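Local coordinates for protein NDP-rhamnosyltransferase (Saccharopolyspora spinosa, PDB 3TSA) that is an NDP-rhamnosyltransferase of the GT-B class, built from two domains that each hold a parallel beta-sheet, at residues 334-337 with 338-341. Residues are numbered along the deposited sequence; the frame is centred on the assembly and turned at random.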
ATOM      1  N   LEU A 334      27.774  -4.856 -19.347  1.00 12.71           N
ATOM      2  CA  LEU A 334      28.426  -4.025 -20.422  1.00 11.76           C
ATOM      3  C   LEU A 334      28.818  -2.710 -19.734  1.00 12.61           C
ATOM      4  O   LEU A 334      27.959  -1.857 -19.479  1.00 14.23           O
ATOM      5  CB  LEU A 334      27.483  -3.805 -21.632  1.00 13.84           C
ATOM      6  CG  LEU A 334      26.755  -5.054 -22.179  1.00 15.13           C
ATOM      7  CD1 LEU A 334      25.833  -4.726 -23.359  1.00 15.02           C
ATOM      8  CD2 LEU A 334      27.820  -6.079 -22.601  1.00 20.34           C
ATOM      9  N   PRO A 335      30.125  -2.527 -19.453  1.00 12.52           N
ATOM     10  CA  PRO A 335      30.462  -1.589 -18.343  1.00 13.58           C
ATOM     11  C   PRO A 335      30.577  -0.149 -18.735  1.00 12.94           C
ATOM     12  O   PRO A 335      30.659   0.706 -17.868  1.00 13.04           O
ATOM     13  CB  PRO A 335      31.827  -2.077 -17.872  1.00 13.93           C
ATOM     14  CG  PRO A 335      32.439  -2.683 -19.101  1.00 14.65           C
ATOM     15  CD  PRO A 335      31.249  -3.420 -19.747  1.00 15.23           C
ATOM     16  N   ASP A 336      30.533   0.111 -20.026  1.00 13.41           N
ATOM     17  CA  ASP A 336      30.769   1.511 -20.480  1.00 14.37           C
ATOM     18  C   ASP A 336      30.149   1.713 -21.846  1.00 14.03           C
ATOM     19  O   ASP A 336      29.521   0.793 -22.376  1.00 11.82           O
ATOM     20  CB  ASP A 336      32.296   1.857 -20.502  1.00 12.77           C
ATOM     21  CG  ASP A 336      33.071   0.843 -21.237  1.00 15.04           C
ATOM     22  OD1 ASP A 336      32.540   0.250 -22.189  1.00 15.33           O
ATOM     23  OD2 ASP A 336      34.265   0.644 -20.858  1.00 17.45           O
ATOM     24  N   GLU A 337      30.230   2.943 -22.395  1.00 11.98           N
ATOM     25  CA  GLU A 337      29.566   3.215 -23.619  1.00 15.13           C
ATOM     26  C   GLU A 337      30.040   2.398 -24.825  1.00 13.08           C
ATOM     27  O   GLU A 337      29.214   1.934 -25.654  1.00 13.42           O
ATOM     28  CB  GLU A 337      29.622   4.726 -23.922  1.00 11.19           C
ATOM     29  CG  GLU A 337      28.601   5.026 -25.020  1.00 12.83           C
ATOM     30  CD  GLU A 337      28.826   6.442 -25.626  1.00 19.88           C
ATOM     31  OE1 GLU A 337      29.994   6.855 -25.785  1.00 18.56           O
ATOM     32  OE2 GLU A 337      27.803   7.114 -25.959  1.00 19.22           O
ATOM     33  N   GLN A 338      31.370   2.162 -24.890  1.00 14.47           N
ATOM     34  CA  GLN A 338      31.914   1.342 -25.951  1.00 14.56           C
ATOM     35  C   GLN A 338      31.355  -0.087 -25.972  1.00 15.07           C
ATOM     36  O   GLN A 338      31.076  -0.615 -27.087  1.00 15.74           O
ATOM     37  CB  GLN A 338      33.449   1.372 -25.995  1.00 13.88           C
ATOM     38  CG  GLN A 338      34.168   0.740 -24.891  1.00 13.85           C
ATOM     39  CD  GLN A 338      34.227  -0.787 -25.024  1.00 15.50           C
ATOM     40  OE1 GLN A 338      34.394  -1.330 -26.128  1.00 17.20           O
ATOM     41  NE2 GLN A 338      34.147  -1.489 -23.891  1.00 16.84           N
ATOM     42  N   ALA A 339      31.167  -0.686 -24.780  1.00 14.65           N
ATOM     43  CA  ALA A 339      30.505  -1.989 -24.716  1.00 14.35           C
ATOM     44  C   ALA A 339      29.018  -1.898 -25.013  1.00 12.71           C
ATOM     45  O   ALA A 339      28.441  -2.739 -25.717  1.00 13.93           O
ATOM     46  CB  ALA A 339      30.746  -2.616 -23.316  1.00 13.22           C
ATOM     47  N   GLN A 340      28.361  -0.922 -24.430  1.00 12.52           N
ATOM     48  CA  GLN A 340      26.887  -0.851 -24.548  1.00 13.41           C
ATOM     49  C   GLN A 340      26.414  -0.589 -25.980  1.00 14.93           C
ATOM     50  O   GLN A 340      25.319  -1.025 -26.368  1.00 14.74           O
ATOM     51  CB  GLN A 340      26.266   0.143 -23.571  1.00 11.29           C
ATOM     52  CG  GLN A 340      26.506  -0.226 -22.115  1.00 13.46           C
ATOM     53  CD  GLN A 340      26.105   0.819 -21.154  1.00 12.51           C
ATOM     54  OE1 GLN A 340      25.368   1.770 -21.452  1.00 12.28           O
ATOM     55  NE2 GLN A 340      26.577   0.642 -19.918  1.00 10.32           N
ATOM     56  N   SER A 341      27.250   0.129 -26.747  1.00 14.24           N
ATOM     57  CA  SER A 341      26.978   0.518 -28.142  1.00 15.65           C
ATOM     58  C   SER A 341      27.573  -0.503 -29.129  1.00 16.15           C
ATOM     59  O   SER A 341      27.520  -0.242 -30.322  1.00 18.97           O
ATOM     60  CB  SER A 341      27.558   1.924 -28.458  1.00 14.75           C
ATOM     61  OG  SER A 341      28.956   1.964 -28.282  1.00 14.69           O
TER
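Asp336 reaches forward to the backbone N of Ala339 and so N-caps the one-turn helix 337-340, which follows the edge strand 331-333 of the second parallel sheet of this GT-B fold. With chi1 at 51°, its CG lies between the backbone N and the carbonyl carbon, and OD1 is turned onto the helix start; Ala339 N meets Asp336 OD1 nearly head-on at 3.1 Å. Asp336 OD1 takes a second, more bent bond on its syn side, from Gln338 NE2 at 2.9 Å, the carboxylate and amide planes standing 74° apart. Gln338 folds back at chi2 to make that bond, and its CG lies close to OD1 as well.

The buried side is tighter. Ala339 CB sits 3.7 Å from Pro335 CD and also touches Leu334 CB, while Leu334 itself packs on Phe346 and Gln345 of helix 343-354. Gln340 stretches back along the loop, extended beyond CG, and its NE2 gives Leu334 O a nearly straight bond of 2.9 Å (167°), with the acceptor close to its amide plane. NE2 also bonds to Pro313 O, so this buried amide nitrogen ties the loop to a neighbouring connection of the domain. The backbone N of the same residue closes the helical turn onto Asp336 O.

On the solvent side the side chain of Glu337 is looser: it starts away from the turn, and OE2 makes a long, weak ion pair with Arg240. The backbone there is held by Ser341, whose N and OG approach Glu337 O from opposite faces of the carbonyl plane, OG at 2.6 Å.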